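Local coordinates for cytosine deaminase (Klebsiella pneumoniae, PDB 4R85), which deaminates 5-methylcytosine, and probably cytosine, as an iron-binding member of the amidohydrolase family, at residues G300-F305 and A353-L358; P123-L128 and I168-D173. One frame throughout, in Å; residues are numbered along the deposited sequence.

Contact 1 (G300-F305 and A353-L358)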
loop_
_atom_site.group_PDB
_atom_site.type_symbol
_atom_site.label_atom_id
_atom_site.label_comp_id
_atom_site.label_asym_id
_atom_site.label_seq_id
_atom_site.Cartn_x
_atom_site.Cartn_y
_atom_site.Cartn_z
ATOM N N GLY A 300 -20.461 11.416 -10.134
ATOM C CA GLY A 300 -21.612 11.015 -9.340
ATOM C C GLY A 300 -21.954 9.536 -9.489
ATOM O O GLY A 300 -23.060 9.107 -9.184
ATOM N N ILE A 301 -20.995 8.755 -9.963
ATOM C CA ILE A 301 -21.207 7.328 -10.207
ATOM C C ILE A 301 -20.635 6.585 -9.006
ATOM O O ILE A 301 -19.556 6.920 -8.526
ATOM C CB ILE A 301 -20.526 6.919 -11.521
ATOM C CG1 ILE A 301 -21.269 7.555 -12.708
ATOM C CG2 ILE A 301 -20.432 5.388 -11.676
ATOM C CD1 ILE A 301 -20.499 7.488 -14.015
ATOM N N ASN A 302 -21.375 5.611 -8.488
ATOM C CA ASN A 302 -20.926 4.882 -7.308
ATOM C C ASN A 302 -19.768 3.941 -7.623
ATOM O O ASN A 302 -19.905 3.053 -8.460
ATOM C CB ASN A 302 -22.063 4.068 -6.712
ATOM C CG ASN A 302 -21.722 3.525 -5.341
ATOM O OD1 ASN A 302 -21.295 4.271 -4.463
ATOM N ND2 ASN A 302 -21.886 2.223 -5.157
ATOM N N VAL A 303 -18.644 4.125 -6.936
ATOM C CA VAL A 303 -17.474 3.257 -7.130
ATOM C C VAL A 303 -16.901 2.889 -5.756
ATOM O O VAL A 303 -17.037 3.647 -4.794
ATOM C CB VAL A 303 -16.408 3.941 -8.047
ATOM C CG1 VAL A 303 -15.922 5.252 -7.432
ATOM C CG2 VAL A 303 -15.227 3.009 -8.353
ATOM N N CYS A 304 -16.304 1.710 -5.642
ATOM C CA CYS A 304 -15.712 1.310 -4.373
ATOM C C CYS A 304 -14.502 0.401 -4.581
ATOM O O CYS A 304 -14.211 0.021 -5.710
ATOM C CB CYS A 304 -16.765 0.641 -3.491
ATOM S SG CYS A 304 -17.424 -0.874 -4.203
ATOM N N PHE A 305 -13.796 0.078 -3.498
ATOM C CA PHE A 305 -12.571 -0.730 -3.574
ATOM C C PHE A 305 -12.757 -2.112 -2.964
ATOM O O PHE A 305 -13.530 -2.284 -2.019
ATOM C CB PHE A 305 -11.420 -0.044 -2.843
ATOM C CG PHE A 305 -10.918 1.202 -3.506
ATOM C CD1 PHE A 305 -10.527 1.185 -4.838
ATOM C CD2 PHE A 305 -10.829 2.398 -2.795
ATOM C CE1 PHE A 305 -10.056 2.336 -5.460
ATOM C CE2 PHE A 305 -10.351 3.558 -3.406
ATOM C CZ PHE A 305 -9.970 3.525 -4.743
ATOM N N ALA A 353 -21.594 -0.832 0.308
ATOM C CA ALA A 353 -22.920 -1.281 0.729
ATOM C C ALA A 353 -23.968 -1.015 -0.354
ATOM O O ALA A 353 -24.900 -1.790 -0.531
ATOM C CB ALA A 353 -23.330 -0.629 2.044
ATOM N N ARG A 354 -23.810 0.092 -1.075
ATOM C CA ARG A 354 -24.732 0.414 -2.159
ATOM C C ARG A 354 -24.595 -0.582 -3.314
ATOM O O ARG A 354 -25.589 -0.980 -3.923
ATOM C CB ARG A 354 -24.481 1.834 -2.655
ATOM C CG ARG A 354 -25.405 2.274 -3.772
ATOM C CD ARG A 354 -25.221 3.768 -4.056
ATOM N NE ARG A 354 -25.805 4.154 -5.337
ATOM C CZ ARG A 354 -25.621 5.332 -5.928
ATOM N NH1 ARG A 354 -24.852 6.256 -5.360
ATOM N NH2 ARG A 354 -26.198 5.582 -7.096
ATOM N N ALA A 355 -23.360 -0.973 -3.613
ATOM C CA ALA A 355 -23.092 -1.948 -4.675
ATOM C C ALA A 355 -23.744 -3.284 -4.330
ATOM O O ALA A 355 -24.252 -3.988 -5.200
ATOM C CB ALA A 355 -21.596 -2.112 -4.876
ATOM N N LEU A 356 -23.746 -3.617 -3.048
ATOM C CA LEU A 356 -24.331 -4.870 -2.589
ATOM C C LEU A 356 -25.828 -4.736 -2.316
ATOM O O LEU A 356 -26.462 -5.693 -1.882
ATOM C CB LEU A 356 -23.593 -5.396 -1.349
ATOM C CG LEU A 356 -22.449 -6.387 -1.648
ATOM C CD1 LEU A 356 -21.437 -5.831 -2.637
ATOM C CD2 LEU A 356 -21.737 -6.835 -0.374
ATOM N N CYS A 357 -26.390 -3.553 -2.583
ATOM C CA CYS A 357 -27.821 -3.303 -2.360
ATOM C C CYS A 357 -28.268 -3.645 -0.949
ATOM O O CYS A 357 -29.318 -4.263 -0.765
ATOM C CB CYS A 357 -28.681 -4.101 -3.347
ATOM S SG CYS A 357 -28.520 -3.573 -5.051
ATOM N N LEU A 358 -27.492 -3.240 0.050
ATOM C CA LEU A 358 -27.832 -3.583 1.434
ATOM C C LEU A 358 -28.990 -2.746 1.967
ATOM O O LEU A 358 -29.722 -3.183 2.862
ATOM C CB LEU A 358 -26.604 -3.442 2.338
ATOM C CG LEU A 358 -25.438 -4.345 1.949
ATOM C CD1 LEU A 358 -24.270 -4.145 2.903
ATOM C CD2 LEU A 358 -25.889 -5.810 1.915
HETATM O O HOH W 1 -22.822 8.337 -6.364
#
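The backbones of Asn302 and Ala355 approach to 7.6 Å between their CA atoms, where the chain entering strand 303-305 passes the last turn of helix 350-355, and no direct hydrogen bond joins the two segments. Side chains fill the gap. Those of Asn302 and Arg354 run antiparallel alongside one another, their amide and guanidinium planes stacked and only 17° apart. The stack is offset: Asn302 CB lies over one face of the guanidinium, toward its rim, 3.8 Å from Arg354 NH1, while the amide carbon CG of Asn302 rests on the aliphatic shaft, 3.7 Å from Arg354 CD. Farther back, ND2 of Asn302 sits 3.6 Å from Arg354 CB. With CG set anti to the backbone N (chi1 -179°) and the chain extended as far as NE, Arg354 runs back along the loop toward Gly300. There a water weakly bridges the segments, accepting from NH1 of Arg354 and donating to O of Gly300, a residue that closes the preceding helix in a Schellman motif. The Asn302 amide is held from outside the pair: its ND2 donates to the backbone O of Asn351 and to OD1 of Asn266, two bonds consistent with a fixed rotation for this buried group. Deeper in, SG of Cys304 meets CB of Ala355 at 4.4 Å in a loose apolar contact. Strand 303-305 pairs in parallel with strand 266-269. The contact packs helix 350-355, reached after helices 322-332 and 338-342, against the eighth strand of the amidohydrolase TIM barrel.

Contact 2 (P123-L128 and I168-D173); sequences PSLAAL and IEMGAD
Met170 reaches across to Leu125 and Leu128 because its chain leaves the backbone with CG anti to the carbonyl carbon (chi1 -80°) and then bends at chi3 (65°), carrying CE round to Leu128. Leu128 answers with CG anti to its own backbone N (chi1 178°), which brings its CD2 branch up to the thioether. The two leucines divide the methionine between them. A methyl branch of Leu125, CD1, touches SD of Met170 at 3.7 Å; CD2 of Leu128 lies 3.7 Å from CE of Met170, and CG of Leu128 stands 4.0 Å from the same methyl. SD of Met170 also lies 3.9 Å from CD2 of Leu128. Both leucines cross the methionine at a slant, and the interaction is wholly apolar: no hydrogen bond spans the segments. The chain turns at Leu125 and just after Met170. Leu125 holds the N-cap position of helix 126-137 and is the middle residue of an ST turn, OG of Ser124 accepting from N of Ala126 at 3.2 Å. On the other side Gly171, with positive phi, ends helix 160-170 in a Schellman motif. The methionine also packs on Gln129 and Leu132, farther along helix 126-137, while Leu125 touches Arg166 and Leu128 touches Ala167 of helix 160-170. The contact thus joins the start of one helix to the end of the next, just ahead of strand 174-175.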
loop_
_atom_site.group_PDB
_atom_site.type_symbol
_atom_site.label_atom_id
_atom_site.label_comp_id
_atom_site.label_asym_id
_atom_site.label_seq_id
_atom_site.Cartn_x
_atom_site.Cartn_y
_atom_site.Cartn_z
ATOM N N PRO A 123 -17.848 -28.604 -13.645
ATOM C CA PRO A 123 -19.033 -29.461 -13.752
ATOM C C PRO A 123 -19.473 -30.056 -12.410
ATOM O O PRO A 123 -20.620 -30.478 -12.291
ATOM C CB PRO A 123 -18.581 -30.560 -14.722
ATOM C CG PRO A 123 -17.514 -29.905 -15.538
ATOM C CD PRO A 123 -16.780 -29.016 -14.571
ATOM N N SER A 124 -18.589 -30.073 -11.417
ATOM C CA SER A 124 -18.942 -30.617 -10.102
ATOM C C SER A 124 -19.692 -29.590 -9.249
ATOM O O SER A 124 -20.422 -29.961 -8.325
ATOM C CB SER A 124 -17.682 -31.071 -9.352
ATOM O OG SER A 124 -16.887 -29.947 -9.001
ATOM N N LEU A 125 -19.500 -28.308 -9.567
ATOM C CA LEU A 125 -20.002 -27.199 -8.748
ATOM C C LEU A 125 -19.686 -27.388 -7.260
ATOM O O LEU A 125 -20.450 -26.966 -6.389
ATOM C CB LEU A 125 -21.503 -26.982 -8.974
ATOM C CG LEU A 125 -21.833 -26.545 -10.407
ATOM C CD1 LEU A 125 -23.335 -26.447 -10.643
ATOM C CD2 LEU A 125 -21.148 -25.231 -10.732
ATOM N N ALA A 126 -18.547 -28.019 -6.986
ATOM C CA ALA A 126 -18.156 -28.368 -5.623
ATOM C C ALA A 126 -17.959 -27.148 -4.718
ATOM O O ALA A 126 -18.468 -27.116 -3.591
ATOM C CB ALA A 126 -16.893 -29.225 -5.643
ATOM N N ALA A 127 -17.216 -26.153 -5.197
ATOM C CA ALA A 127 -16.974 -24.952 -4.405
ATOM C C ALA A 127 -18.276 -24.196 -4.145
ATOM O O ALA A 127 -18.474 -23.634 -3.066
ATOM C CB ALA A 127 -15.973 -24.035 -5.099
ATOM N N LEU A 128 -19.146 -24.145 -5.149
ATOM C CA LEU A 128 -20.421 -23.448 -4.979
ATOM C C LEU A 128 -21.223 -24.114 -3.864
ATOM O O LEU A 128 -21.766 -23.446 -2.987
ATOM C CB LEU A 128 -21.215 -23.451 -6.283
ATOM C CG LEU A 128 -22.590 -22.784 -6.205
ATOM C CD1 LEU A 128 -22.458 -21.306 -5.828
ATOM C CD2 LEU A 128 -23.296 -22.937 -7.531
ATOM N N ILE A 168 -27.445 -20.603 -10.433
ATOM C CA ILE A 168 -28.507 -19.704 -9.996
ATOM C C ILE A 168 -29.632 -20.486 -9.324
ATOM O O ILE A 168 -30.117 -20.103 -8.257
ATOM C CB ILE A 168 -29.034 -18.856 -11.175
ATOM C CG1 ILE A 168 -27.957 -17.858 -11.614
ATOM C CG2 ILE A 168 -30.342 -18.153 -10.809
ATOM C CD1 ILE A 168 -27.426 -16.993 -10.485
ATOM N N GLU A 169 -30.034 -21.605 -9.915
ATOM C CA GLU A 169 -31.099 -22.390 -9.304
ATOM C C GLU A 169 -30.683 -22.960 -7.946
ATOM O O GLU A 169 -31.512 -23.105 -7.043
ATOM C CB GLU A 169 -31.580 -23.496 -10.247
ATOM C CG GLU A 169 -32.291 -22.951 -11.466
ATOM C CD GLU A 169 -32.760 -24.032 -12.418
ATOM O OE1 GLU A 169 -32.258 -25.174 -12.326
ATOM O OE2 GLU A 169 -33.635 -23.732 -13.259
ATOM N N MET A 170 -29.397 -23.261 -7.803
ATOM C CA MET A 170 -28.858 -23.766 -6.542
ATOM C C MET A 170 -28.883 -22.697 -5.456
ATOM O O MET A 170 -28.857 -23.009 -4.263
ATOM C CB MET A 170 -27.427 -24.275 -6.732
ATOM C CG MET A 170 -27.347 -25.663 -7.343
ATOM S SD MET A 170 -25.649 -26.039 -7.813
ATOM C CE MET A 170 -24.825 -26.066 -6.225
ATOM N N GLY A 171 -28.910 -21.438 -5.876
ATOM C CA GLY A 171 -29.129 -20.345 -4.947
ATOM C C GLY A 171 -28.109 -19.224 -4.927
ATOM O O GLY A 171 -28.146 -18.385 -4.027
ATOM N N ALA A 172 -27.187 -19.199 -5.886
ATOM C CA ALA A 172 -26.318 -18.031 -6.019
ATOM C C ALA A 172 -27.187 -16.769 -6.139
ATOM O O ALA A 172 -28.164 -16.750 -6.890
ATOM C CB ALA A 172 -25.410 -18.168 -7.225
ATOM N N ASP A 173 -26.834 -15.732 -5.382
ATOM C CA ASP A 173 -27.621 -14.495 -5.310
ATOM C C ASP A 173 -27.325 -13.557 -6.478
ATOM O O ASP A 173 -28.142 -12.691 -6.813
ATOM C CB ASP A 173 -27.303 -13.723 -4.025
ATOM C CG ASP A 173 -27.062 -14.625 -2.836
ATOM O OD1 ASP A 173 -28.036 -14.921 -2.110
ATOM O OD2 ASP A 173 -25.897 -15.031 -2.620
#

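Both contacts are largely buried and lie within the amidohydrolase domain, but they share no helix or strand; their centres are 25 Å apart and their nearest atoms about 8 Å. Contact 1 sits nearer the middle of the chain, about 9 Å from its centre against about 20 Å for contact 2, and sets a helix against a barrel strand, whereas contact 2 sets two helix ends together in the outer layer. Their chemistry differs accordingly. In 300-305 with 353-358 an amide and a guanidinium stack, the amide bonded to outside residues and a water weakly linking the segments; in 123-128 with 168-173 branched methyls and a thioether pack without polar links. A Schellman-type helix ending recurs in both.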